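Polyhedrin (Simulium ubiquitum cypovirus, PDB 5A9A) assembles into polyhedra, the microcrystalline occlusion bodies that embed insect virus particles and probably protect them, and binds uridine 5'-triphosphate within these crystals. Local coordinates at residues S76-N84 / D93-E101; K34-K43 / F100-N111. All coordinates share one frame; numbering follows the deposited sequence.

Interaction 1. Residues S76-N84 / D93-E101; sequences SNRHKEFEN and DSHHPELFE. With UTP (uridine 5'-triphosphate), chain B.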
loop_
_atom_site.group_PDB
_atom_site.type_symbol
_atom_site.label_atom_id
_atom_site.label_comp_id
_atom_site.label_asym_id
_atom_site.label_seq_id
_atom_site.Cartn_x
_atom_site.Cartn_y
_atom_site.Cartn_z
ATOM N N SER A 76 -6.657 -1.394 -23.298
ATOM C CA SER A 76 -5.465 -0.873 -22.634
ATOM C C SER A 76 -4.797 0.233 -23.448
ATOM O O SER A 76 -4.353 1.239 -22.895
ATOM C CB SER A 76 -4.465 -2.001 -22.361
ATOM O OG SER A 76 -3.864 -2.478 -23.554
ATOM N N ASN A 77 -4.733 0.048 -24.763
ATOM C CA ASN A 77 -4.074 1.015 -25.633
ATOM C C ASN A 77 -4.846 2.330 -25.655
ATOM O O ASN A 77 -4.265 3.409 -25.530
ATOM C CB ASN A 77 -3.947 0.458 -27.051
ATOM C CG ASN A 77 -2.695 0.943 -27.756
ATOM O OD1 ASN A 77 -1.621 0.356 -27.607
ATOM N ND2 ASN A 77 -2.823 2.017 -28.529
ATOM N N ARG A 78 -6.161 2.227 -25.817
ATOM C CA ARG A 78 -7.030 3.393 -25.783
ATOM C C ARG A 78 -6.859 4.156 -24.475
ATOM O O ARG A 78 -6.776 5.384 -24.463
ATOM C CB ARG A 78 -8.491 2.971 -25.938
ATOM C CG ARG A 78 -9.480 4.116 -25.785
ATOM C CD ARG A 78 -10.912 3.643 -25.969
ATOM N NE ARG A 78 -11.078 2.887 -27.208
ATOM C CZ ARG A 78 -11.173 3.435 -28.415
ATOM N NH1 ARG A 78 -11.111 4.753 -28.561
ATOM N NH2 ARG A 78 -11.324 2.662 -29.482
ATOM N N HIS A 79 -6.805 3.421 -23.370
ATOM C CA HIS A 79 -6.720 4.036 -22.051
ATOM C C HIS A 79 -5.334 4.628 -21.796
ATOM O O HIS A 79 -5.207 5.675 -21.162
ATOM C CB HIS A 79 -7.097 3.023 -20.968
ATOM C CG HIS A 79 -8.544 2.638 -20.989
ATOM N ND1 HIS A 79 -9.033 1.530 -20.331
ATOM C CD2 HIS A 79 -9.610 3.219 -21.590
ATOM C CE1 HIS A 79 -10.337 1.445 -20.527
ATOM N NE2 HIS A 79 -10.711 2.457 -21.289
ATOM N N LYS A 80 -4.300 3.963 -22.299
ATOM C CA LYS A 80 -2.945 4.493 -22.204
ATOM C C LYS A 80 -2.832 5.833 -22.926
ATOM O O LYS A 80 -2.281 6.794 -22.387
ATOM C CB LYS A 80 -1.929 3.515 -22.797
ATOM C CG LYS A 80 -0.505 4.058 -22.800
ATOM C CD LYS A 80 0.485 3.050 -23.354
ATOM C CE LYS A 80 0.430 2.980 -24.869
ATOM N NZ LYS A 80 1.332 1.922 -25.399
ATOM N N GLU A 81 -3.348 5.891 -24.150
ATOM C CA GLU A 81 -3.230 7.095 -24.965
ATOM C C GLU A 81 -4.046 8.237 -24.376
ATOM O O GLU A 81 -3.615 9.390 -24.384
ATOM C CB GLU A 81 -3.675 6.822 -26.401
ATOM C CG GLU A 81 -2.822 5.801 -27.126
ATOM C CD GLU A 81 -1.353 6.179 -27.145
ATOM O OE1 GLU A 81 -1.031 7.364 -26.901
ATOM O OE2 GLU A 81 -0.519 5.289 -27.407
ATOM N N PHE A 82 -5.232 7.922 -23.866
ATOM C CA PHE A 82 -6.051 8.945 -23.235
ATOM C C PHE A 82 -5.321 9.478 -22.004
ATOM O O PHE A 82 -5.294 10.683 -21.759
ATOM C CB PHE A 82 -7.425 8.399 -22.846
ATOM C CG PHE A 82 -8.451 9.473 -22.612
ATOM C CD1 PHE A 82 -8.553 10.102 -21.378
ATOM C CD2 PHE A 82 -9.304 9.866 -23.633
ATOM C CE1 PHE A 82 -9.495 11.095 -21.165
ATOM C CE2 PHE A 82 -10.248 10.858 -23.425
ATOM C CZ PHE A 82 -10.343 11.472 -22.190
ATOM N N GLU A 83 -4.714 8.578 -21.237
ATOM C CA GLU A 83 -3.968 8.993 -20.055
ATOM C C GLU A 83 -2.792 9.892 -20.438
ATOM O O GLU A 83 -2.504 10.875 -19.756
ATOM C CB GLU A 83 -3.467 7.787 -19.257
ATOM C CG GLU A 83 -2.804 8.189 -17.947
ATOM C CD GLU A 83 -2.417 7.007 -17.086
ATOM O OE1 GLU A 83 -2.381 5.865 -17.599
ATOM O OE2 GLU A 83 -2.139 7.230 -15.889
ATOM N N ASN A 84 -2.112 9.556 -21.530
ATOM C CA ASN A 84 -1.027 10.395 -22.029
ATOM C C ASN A 84 -1.505 11.816 -22.294
ATOM O O ASN A 84 -0.912 12.783 -21.812
ATOM C CB ASN A 84 -0.438 9.822 -23.319
ATOM C CG ASN A 84 0.579 8.728 -23.067
ATOM O OD1 ASN A 84 1.193 8.666 -22.002
ATOM N ND2 ASN A 84 0.776 7.864 -24.061
ATOM N N ASP A 93 -1.841 9.556 -28.496
ATOM C CA ASP A 93 -2.521 9.250 -29.746
ATOM C C ASP A 93 -3.976 8.931 -29.417
ATOM O O ASP A 93 -4.433 7.797 -29.556
ATOM C CB ASP A 93 -1.845 8.077 -30.462
ATOM C CG ASP A 93 -2.366 7.877 -31.871
ATOM O OD1 ASP A 93 -3.092 8.762 -32.369
ATOM O OD2 ASP A 93 -2.042 6.837 -32.483
ATOM N N SER A 94 -4.691 9.956 -28.966
ATOM C CA SER A 94 -6.058 9.814 -28.484
ATOM C C SER A 94 -6.974 10.724 -29.297
ATOM O O SER A 94 -6.660 11.895 -29.503
ATOM C CB SER A 94 -6.111 10.171 -26.995
ATOM O OG SER A 94 -7.437 10.192 -26.503
ATOM N N HIS A 95 -8.104 10.190 -29.754
ATOM C CA HIS A 95 -8.905 10.868 -30.770
ATOM C C HIS A 95 -10.299 11.303 -30.320
ATOM O O HIS A 95 -11.085 11.755 -31.149
ATOM C CB HIS A 95 -9.073 9.962 -31.994
ATOM C CG HIS A 95 -7.850 9.172 -32.338
ATOM N ND1 HIS A 95 -7.904 7.841 -32.695
ATOM C CD2 HIS A 95 -6.543 9.524 -32.392
ATOM C CE1 HIS A 95 -6.682 7.406 -32.946
ATOM N NE2 HIS A 95 -5.838 8.407 -32.769
ATOM N N HIS A 96 -10.617 11.164 -29.036
ATOM C CA HIS A 96 -11.939 11.560 -28.551
ATOM C C HIS A 96 -11.832 12.397 -27.283
ATOM O O HIS A 96 -10.977 12.137 -26.439
ATOM C CB HIS A 96 -12.811 10.330 -28.278
ATOM C CG HIS A 96 -12.985 9.435 -29.466
ATOM N ND1 HIS A 96 -13.725 9.800 -30.570
ATOM C CD2 HIS A 96 -12.529 8.185 -29.715
ATOM C CE1 HIS A 96 -13.706 8.817 -31.453
ATOM N NE2 HIS A 96 -12.986 7.826 -30.960
ATOM N N PRO A 97 -12.705 13.410 -27.146
ATOM C CA PRO A 97 -12.657 14.268 -25.957
ATOM C C PRO A 97 -12.884 13.511 -24.650
ATOM O O PRO A 97 -12.263 13.866 -23.650
ATOM C CB PRO A 97 -13.787 15.271 -26.206
ATOM C CG PRO A 97 -13.911 15.328 -27.688
ATOM C CD PRO A 97 -13.658 13.920 -28.147
ATOM N N GLU A 98 -13.739 12.492 -24.655
ATOM C CA GLU A 98 -14.045 11.764 -23.427
ATOM C C GLU A 98 -13.998 10.246 -23.600
ATOM O O GLU A 98 -14.207 9.721 -24.695
ATOM C CB GLU A 98 -15.420 12.178 -22.897
ATOM C CG GLU A 98 -15.510 13.635 -22.489
ATOM C CD GLU A 98 -16.869 14.003 -21.920
ATOM O OE1 GLU A 98 -17.612 13.089 -21.506
ATOM O OE2 GLU A 98 -17.189 15.209 -21.882
ATOM N N LEU A 99 -13.714 9.553 -22.501
ATOM C CA LEU A 99 -13.753 8.100 -22.472
ATOM C C LEU A 99 -15.125 7.630 -22.004
ATOM O O LEU A 99 -15.703 8.202 -21.080
ATOM C CB LEU A 99 -12.699 7.545 -21.511
ATOM C CG LEU A 99 -11.222 7.587 -21.907
ATOM C CD1 LEU A 99 -10.393 6.941 -20.806
ATOM C CD2 LEU A 99 -10.976 6.890 -23.234
ATOM N N PHE A 100 -15.643 6.592 -22.650
ATOM C CA PHE A 100 -16.843 5.920 -22.171
ATOM C C PHE A 100 -16.672 5.472 -20.717
ATOM O O PHE A 100 -17.632 5.473 -19.948
ATOM C CB PHE A 100 -17.151 4.697 -23.043
ATOM C CG PHE A 100 -17.716 5.034 -24.398
ATOM C CD1 PHE A 100 -18.397 6.221 -24.619
ATOM C CD2 PHE A 100 -17.571 4.149 -25.453
ATOM C CE1 PHE A 100 -18.915 6.519 -25.868
ATOM C CE2 PHE A 100 -18.089 4.442 -26.705
ATOM C CZ PHE A 100 -18.761 5.627 -26.911
ATOM N N GLU A 101 -15.450 5.100 -20.341
ATOM C CA GLU A 101 -15.218 4.441 -19.055
ATOM C C GLU A 101 -14.759 5.347 -17.912
ATOM O O GLU A 101 -14.416 4.854 -16.834
ATOM C CB GLU A 101 -14.200 3.310 -19.208
ATOM C CG GLU A 101 -14.734 2.089 -19.931
ATOM C CD GLU A 101 -13.943 0.835 -19.608
ATOM O OE1 GLU A 101 -13.122 0.874 -18.666
ATOM O OE2 GLU A 101 -14.144 -0.189 -20.293
HETATM P PA UTP B . -14.436 1.940 -32.323
HETATM O O1A UTP B . -14.714 3.361 -32.746
HETATM O O2A UTP B . -15.571 0.957 -32.169
HETATM O O3A UTP B . -13.346 1.307 -33.325
HETATM O "O5'" UTP B . -13.647 1.980 -30.925
HETATM P PB UTP B . -12.179 2.197 -33.989
HETATM O O1B UTP B . -11.061 1.260 -34.373
HETATM O O2B UTP B . -12.803 3.096 -35.026
HETATM O O3B UTP B . -11.641 3.115 -32.779
HETATM P PG UTP B . -11.154 4.630 -33.028
HETATM O O1G UTP B . -11.109 4.749 -34.531
HETATM O O2G UTP B . -9.809 4.708 -32.356
HETATM O O3G UTP B . -12.231 5.442 -32.355
HETATM C "C5'" UTP B . -14.258 1.515 -29.723
HETATM C "C4'" UTP B . -14.947 2.676 -29.019
HETATM O "O4'" UTP B . -14.966 2.499 -27.601
HETATM C "C1'" UTP B . -15.017 3.791 -26.996
HETATM C "C2'" UTP B . -14.246 4.718 -27.923
HETATM O "O2'" UTP B . -14.879 5.996 -28.048
HETATM C "C3'" UTP B . -14.241 4.001 -29.264
HETATM O "O3'" UTP B . -14.947 4.762 -30.244
HETATM N N1 UTP B . -14.486 3.757 -25.631
HETATM C C6 UTP B . -14.378 2.593 -24.988
HETATM C C2 UTP B . -14.116 4.951 -24.980
HETATM O O2 UTP B . -14.222 6.040 -25.573
HETATM N N3 UTP B . -13.645 4.922 -23.730
HETATM C C4 UTP B . -13.525 3.764 -23.070
HETATM O O4 UTP B . -13.085 3.751 -21.901
HETATM C C5 UTP B . -13.890 2.573 -23.688
HETATM O O HOH W 1 -8.003 7.287 -26.293
#
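Glu81 and Ser94 mark the nearest approach of the two backbones, their CA atoms 5.3 Å apart. The segment 93-101 has no regular secondary structure and runs back along one flank of the helix 76-84, from Glu81 past Phe82 to His79. Where the loop arrives, the backbone N of Asp93 gives its hydrogen to Glu81 OE1 (2.8 Å), meeting the carboxylate from above its plane; a bend at chi2 (-56°) folds the acid back. Asp93 OD1 accepts from His95 NE2 and lies close to the plane of the imidazole, though the N-H comes from above the carboxylate plane.

The apolar core is Phe82 against Leu99. Leu99 CG sits over the middle of the ring, 3.5 Å from the centroid, a CH-pi contact. The carbonyl oxygens of His96 and Pro97 approach the ring edge, where the aromatic C-H groups are slightly positive. A water joins Arg78 O to Ser94 OG.

Helix and returning loop together form the UTP pocket. At the uracil end, His79 NE2 donates to UTP O4 (2.8 Å), while Asp71 holds ND1 and so fixes the imidazole's rotation. The backbone N of Glu101 adds a weak bond to the same oxygen; Glu101 OE1 comes near His79 CE1, the two planes steeply inclined, but is bound to the backbone N of Met70 and Asp71. Leu99 CD2 lies 3.4 Å from UTP N3, so this one leucine serves both Phe82 and the uracil. Arg78 spreads one guanidinium face over the ribose and reaches UTP O3B weakly with NH2, its NH1 lying at the edge of the His96 ring. The Phe100 ring flanks the uracil and ribose on the side opposite Arg78. His96 NE2 binds the gamma phosphate at UTP O3G (2.9 Å) almost straight, at 172°.

Interaction 2. Residues K34-K43 / F100-N111; sequences KRVAIIFIYK and FEYPVAIMISAN. With UTP (uridine 5'-triphosphate), chain B.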
loop_
_atom_site.group_PDB
_atom_site.type_symbol
_atom_site.label_atom_id
_atom_site.label_comp_id
_atom_site.label_asym_id
_atom_site.label_seq_id
_atom_site.Cartn_x
_atom_site.Cartn_y
_atom_site.Cartn_z
ATOM N N LYS A 34 -14.042 0.721 11.139
ATOM C CA LYS A 34 -14.731 1.762 10.385
ATOM C C LYS A 34 -14.863 1.265 8.956
ATOM O O LYS A 34 -14.000 0.526 8.481
ATOM C CB LYS A 34 -13.947 3.078 10.415
ATOM C CG LYS A 34 -13.974 3.801 11.761
ATOM C CD LYS A 34 -13.090 3.108 12.786
ATOM C CE LYS A 34 -13.281 3.689 14.178
ATOM N NZ LYS A 34 -12.565 2.883 15.203
ATOM N N ARG A 35 -15.931 1.659 8.269
ATOM C CA ARG A 35 -16.193 1.142 6.930
ATOM C C ARG A 35 -16.624 2.240 5.956
ATOM O O ARG A 35 -17.557 3.000 6.220
ATOM C CB ARG A 35 -17.242 0.028 6.990
ATOM C CG ARG A 35 -17.341 -0.801 5.715
ATOM C CD ARG A 35 -18.022 -2.140 5.968
ATOM N NE ARG A 35 -18.002 -2.994 4.782
ATOM C CZ ARG A 35 -18.687 -4.129 4.660
ATOM N NH1 ARG A 35 -19.463 -4.555 5.649
ATOM N NH2 ARG A 35 -18.603 -4.837 3.541
ATOM N N VAL A 36 -15.923 2.313 4.830
ATOM C CA VAL A 36 -16.178 3.327 3.817
ATOM C C VAL A 36 -16.407 2.672 2.462
ATOM O O VAL A 36 -15.635 1.807 2.039
ATOM C CB VAL A 36 -14.984 4.300 3.690
ATOM C CG1 VAL A 36 -15.096 5.135 2.418
ATOM C CG2 VAL A 36 -14.891 5.194 4.914
ATOM N N ALA A 37 -17.476 3.078 1.786
ATOM C CA ALA A 37 -17.719 2.630 0.419
ATOM C C ALA A 37 -17.538 3.787 -0.557
ATOM O O ALA A 37 -18.258 4.787 -0.488
ATOM C CB ALA A 37 -19.117 2.044 0.290
ATOM N N ILE A 38 -16.555 3.659 -1.445
ATOM C CA ILE A 38 -16.389 4.599 -2.543
ATOM C C ILE A 38 -17.142 4.047 -3.744
ATOM O O ILE A 38 -16.848 2.946 -4.211
ATOM C CB ILE A 38 -14.911 4.771 -2.942
ATOM C CG1 ILE A 38 -14.042 5.059 -1.715
ATOM C CG2 ILE A 38 -14.772 5.879 -3.976
ATOM C CD1 ILE A 38 -14.344 6.375 -1.023
ATOM N N ILE A 39 -18.113 4.808 -4.240
ATOM C CA ILE A 39 -18.953 4.352 -5.340
ATOM C C ILE A 39 -18.871 5.305 -6.529
ATOM O O ILE A 39 -19.219 6.482 -6.416
ATOM C CB ILE A 39 -20.427 4.249 -4.905
ATOM C CG1 ILE A 39 -20.532 3.515 -3.568
ATOM C CG2 ILE A 39 -21.245 3.548 -5.983
ATOM C CD1 ILE A 39 -21.890 3.629 -2.920
ATOM N N PHE A 40 -18.414 4.790 -7.666
ATOM C CA PHE A 40 -18.364 5.577 -8.892
ATOM C C PHE A 40 -19.583 5.289 -9.760
ATOM O O PHE A 40 -20.042 4.150 -9.838
ATOM C CB PHE A 40 -17.091 5.269 -9.680
ATOM C CG PHE A 40 -15.827 5.682 -8.982
ATOM C CD1 PHE A 40 -15.337 6.972 -9.114
ATOM C CD2 PHE A 40 -15.125 4.779 -8.200
ATOM C CE1 PHE A 40 -14.168 7.355 -8.476
ATOM C CE2 PHE A 40 -13.959 5.155 -7.559
ATOM C CZ PHE A 40 -13.480 6.443 -7.698
ATOM N N ILE A 41 -20.100 6.328 -10.406
ATOM C CA ILE A 41 -21.199 6.181 -11.353
ATOM C C ILE A 41 -20.662 6.391 -12.760
ATOM O O ILE A 41 -19.861 7.297 -12.987
ATOM C CB ILE A 41 -22.316 7.206 -11.087
ATOM C CG1 ILE A 41 -22.689 7.211 -9.604
ATOM C CG2 ILE A 41 -23.531 6.893 -11.954
ATOM C CD1 ILE A 41 -23.799 8.179 -9.257
ATOM N N TYR A 42 -21.104 5.563 -13.701
ATOM C CA TYR A 42 -20.561 5.603 -15.057
ATOM C C TYR A 42 -21.599 5.950 -16.119
ATOM O O TYR A 42 -22.794 6.048 -15.833
ATOM C CB TYR A 42 -19.869 4.275 -15.372
ATOM C CG TYR A 42 -18.637 4.078 -14.525
ATOM C CD1 TYR A 42 -18.723 3.511 -13.259
ATOM C CD2 TYR A 42 -17.394 4.498 -14.973
ATOM C CE1 TYR A 42 -17.603 3.347 -12.473
ATOM C CE2 TYR A 42 -16.265 4.337 -14.196
ATOM C CZ TYR A 42 -16.374 3.761 -12.947
ATOM O OH TYR A 42 -15.255 3.607 -12.165
ATOM N N LYS A 43 -21.122 6.143 -17.346
ATOM C CA LYS A 43 -21.964 6.603 -18.440
ATOM C C LYS A 43 -22.945 5.535 -18.909
ATOM O O LYS A 43 -23.834 5.823 -19.709
ATOM C CB LYS A 43 -21.098 7.067 -19.613
ATOM C CG LYS A 43 -20.346 8.366 -19.353
ATOM C CD LYS A 43 -19.308 8.624 -20.433
ATOM C CE LYS A 43 -18.483 9.867 -20.143
ATOM N NZ LYS A 43 -19.121 11.115 -20.646
ATOM N N PHE A 100 -15.643 6.592 -22.650
ATOM C CA PHE A 100 -16.843 5.920 -22.171
ATOM C C PHE A 100 -16.672 5.472 -20.717
ATOM O O PHE A 100 -17.632 5.473 -19.948
ATOM C CB PHE A 100 -17.151 4.697 -23.043
ATOM C CG PHE A 100 -17.716 5.034 -24.398
ATOM C CD1 PHE A 100 -18.397 6.221 -24.619
ATOM C CD2 PHE A 100 -17.571 4.149 -25.453
ATOM C CE1 PHE A 100 -18.915 6.519 -25.868
ATOM C CE2 PHE A 100 -18.089 4.442 -26.705
ATOM C CZ PHE A 100 -18.761 5.627 -26.911
ATOM N N GLU A 101 -15.450 5.100 -20.341
ATOM C CA GLU A 101 -15.218 4.441 -19.055
ATOM C C GLU A 101 -14.759 5.347 -17.912
ATOM O O GLU A 101 -14.416 4.854 -16.834
ATOM C CB GLU A 101 -14.200 3.310 -19.208
ATOM C CG GLU A 101 -14.734 2.089 -19.931
ATOM C CD GLU A 101 -13.943 0.835 -19.608
ATOM O OE1 GLU A 101 -13.122 0.874 -18.666
ATOM O OE2 GLU A 101 -14.144 -0.189 -20.293
ATOM N N TYR A 102 -14.734 6.655 -18.126
ATOM C CA TYR A 102 -14.421 7.558 -17.027
ATOM C C TYR A 102 -15.723 7.958 -16.337
ATOM O O TYR A 102 -16.697 8.301 -17.001
ATOM C CB TYR A 102 -13.656 8.792 -17.509
ATOM C CG TYR A 102 -13.188 9.669 -16.371
ATOM C CD1 TYR A 102 -14.049 10.572 -15.767
ATOM C CD2 TYR A 102 -11.888 9.584 -15.891
ATOM C CE1 TYR A 102 -13.634 11.364 -14.723
ATOM C CE2 TYR A 102 -11.460 10.378 -14.846
ATOM C CZ TYR A 102 -12.342 11.267 -14.266
ATOM O OH TYR A 102 -11.936 12.065 -13.226
ATOM N N PRO A 103 -15.746 7.904 -14.997
ATOM C CA PRO A 103 -17.002 8.088 -14.259
ATOM C C PRO A 103 -17.575 9.499 -14.366
ATOM O O PRO A 103 -16.863 10.437 -14.717
ATOM C CB PRO A 103 -16.601 7.781 -12.812
ATOM C CG PRO A 103 -15.156 8.107 -12.748
ATOM C CD PRO A 103 -14.597 7.727 -14.092
ATOM N N VAL A 104 -18.861 9.632 -14.059
ATOM C CA VAL A 104 -19.541 10.923 -14.117
ATOM C C VAL A 104 -19.786 11.494 -12.723
ATOM O O VAL A 104 -20.160 12.659 -12.580
ATOM C CB VAL A 104 -20.900 10.819 -14.847
ATOM C CG1 VAL A 104 -20.690 10.598 -16.337
ATOM C CG2 VAL A 104 -21.758 9.709 -14.245
ATOM N N ALA A 105 -19.581 10.676 -11.697
ATOM C CA ALA A 105 -19.818 11.116 -10.328
ATOM C C ALA A 105 -19.260 10.121 -9.319
ATOM O O ALA A 105 -19.010 8.961 -9.652
ATOM C CB ALA A 105 -21.310 11.317 -10.094
ATOM N N ILE A 106 -19.073 10.586 -8.087
ATOM C CA ILE A 106 -18.633 9.731 -6.992
ATOM C C ILE A 106 -19.607 9.849 -5.829
ATOM O O ILE A 106 -20.086 10.939 -5.520
ATOM C CB ILE A 106 -17.245 10.135 -6.462
ATOM C CG1 ILE A 106 -16.303 10.508 -7.607
ATOM C CG2 ILE A 106 -16.656 9.011 -5.618
ATOM C CD1 ILE A 106 -15.007 11.135 -7.130
ATOM N N MET A 107 -19.899 8.725 -5.187
ATOM C CA MET A 107 -20.652 8.740 -3.943
ATOM C C MET A 107 -19.812 8.069 -2.867
ATOM O O MET A 107 -19.236 7.000 -3.092
ATOM C CB MET A 107 -21.989 8.016 -4.096
ATOM C CG MET A 107 -22.905 8.626 -5.145
ATOM S SD MET A 107 -24.517 7.823 -5.194
ATOM C CE MET A 107 -24.061 6.177 -5.729
ATOM N N ILE A 108 -19.733 8.698 -1.701
ATOM C CA ILE A 108 -18.951 8.146 -0.605
ATOM C C ILE A 108 -19.799 7.959 0.645
ATOM O O ILE A 108 -20.333 8.921 1.201
ATOM C CB ILE A 108 -17.742 9.031 -0.265
ATOM C CG1 ILE A 108 -16.871 9.234 -1.509
ATOM C CG2 ILE A 108 -16.923 8.397 0.852
ATOM C CD1 ILE A 108 -15.636 10.073 -1.263
ATOM N N SER A 109 -19.922 6.705 1.066
ATOM C CA SER A 109 -20.617 6.364 2.296
ATOM C C SER A 109 -19.585 6.066 3.377
ATOM O O SER A 109 -18.905 5.044 3.328
ATOM C CB SER A 109 -21.511 5.144 2.071
ATOM O OG SER A 109 -22.071 4.691 3.289
ATOM N N ALA A 110 -19.466 6.969 4.345
ATOM C CA ALA A 110 -18.504 6.802 5.430
ATOM C C ALA A 110 -19.231 6.437 6.717
ATOM O O ALA A 110 -20.150 7.137 7.141
ATOM C CB ALA A 110 -17.696 8.073 5.618
ATOM N N ASN A 111 -18.811 5.341 7.341
ATOM C CA ASN A 111 -19.537 4.801 8.484
ATOM C C ASN A 111 -18.630 4.404 9.639
ATOM O O ASN A 111 -17.569 3.812 9.435
ATOM C CB ASN A 111 -20.352 3.586 8.051
ATOM C CG ASN A 111 -21.206 3.868 6.836
ATOM O OD1 ASN A 111 -22.388 4.190 6.955
ATOM N ND2 ASN A 111 -20.609 3.755 5.652
HETATM P PA UTP B . -14.436 1.940 -32.323
HETATM O O1A UTP B . -14.714 3.361 -32.746
HETATM O O2A UTP B . -15.571 0.957 -32.169
HETATM O O3A UTP B . -13.346 1.307 -33.325
HETATM O "O5'" UTP B . -13.647 1.980 -30.925
HETATM P PB UTP B . -12.179 2.197 -33.989
HETATM O O1B UTP B . -11.061 1.260 -34.373
HETATM O O2B UTP B . -12.803 3.096 -35.026
HETATM O O3B UTP B . -11.641 3.115 -32.779
HETATM P PG UTP B . -11.154 4.630 -33.028
HETATM O O1G UTP B . -11.109 4.749 -34.531
HETATM O O2G UTP B . -9.809 4.708 -32.356
HETATM O O3G UTP B . -12.231 5.442 -32.355
HETATM C "C5'" UTP B . -14.258 1.515 -29.723
HETATM C "C4'" UTP B . -14.947 2.676 -29.019
HETATM O "O4'" UTP B . -14.966 2.499 -27.601
HETATM C "C1'" UTP B . -15.017 3.791 -26.996
HETATM C "C2'" UTP B . -14.246 4.718 -27.923
HETATM O "O2'" UTP B . -14.879 5.996 -28.048
HETATM C "C3'" UTP B . -14.241 4.001 -29.264
HETATM O "O3'" UTP B . -14.947 4.762 -30.244
HETATM N N1 UTP B . -14.486 3.757 -25.631
HETATM C C6 UTP B . -14.378 2.593 -24.988
HETATM C C2 UTP B . -14.116 4.951 -24.980
HETATM O O2 UTP B . -14.222 6.040 -25.573
HETATM N N3 UTP B . -13.645 4.922 -23.730
HETATM C C4 UTP B . -13.525 3.764 -23.070
HETATM O O4 UTP B . -13.085 3.751 -21.901
HETATM C C5 UTP B . -13.890 2.573 -23.688
HETATM O O HOH W 2 -18.338 6.341 -17.550
#
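Ile38 lies between Ile106 and Ile108 on one face of an antiparallel strand pair, with Ile38 CD1 3.8 Å from Ile108 CG2 and the three side chains pointing the same way. Val36 and Phe40 prolong this row: Phe40 lies beside Ile106, whose CG2 covers one face of the ring, and its CD1 touches Pro103 CG. On the other face Met107 carries the packing. A turn at chi3 (-65°) brings its CE to within 3.9 Å of Ile39 CG2 and close to Ile41 CD1. Isoleucine and valine suit a buried sheet, because branching at CB favours the extended backbone and the hydrocarbon fills the apolar layers.

Backbone bonds tie the strands from Arg35 to Ile41. Val104 and Ala105 together oppose Ile41, consistent with a classic beta bulge: Val104 N donates to Ile41 O and Ile41 N to Ala105 O. Pro103 CB lies over a face of the Tyr42 ring, 4.1 Å from its centroid, a CH-pi contact.

Polar groups gather at the two ends. Arg35 O receives both Asn111 N and, at 3.2 Å, Asn111 ND2, from opposite faces of its plane; the same amide nitrogen also donates to Ser109 OG. At the other end a water accepts from Lys43 N and donates to Phe100 O and Tyr102 O, where the two segments part.

Strand 47-54 flanks 34-41 and strand 157-163 flanks 105-111, placing the pair mid-sheet, while helix 211-221 packs on Arg35, Met107 and Ser109, and Arg35 also bridges to Asp51 and to Asp127 of the third subunit.

How the interactions relate
Interaction 1 is nested along the chain inside the loop closed by interaction 2: strand 34-41 comes first, then helix 76-87, the loop 93-101 and finally strand 105-111. Their centres lie about 21 Å apart, interaction 2 near the middle of the chain and interaction 1 about 27 Å from it. Phe100 and Glu101 belong to both, since the pocket loop leads, through a short connection, into strand 105-111, one of the two middle strands of the six-stranded sheet. A salt bridge from Lys43 NZ to Glu98 OE1 (2.6 Å) ties them again. The nucleotide pocket is thus an outlying structure joined to the sheet core, whose Arg35 end meets another subunit.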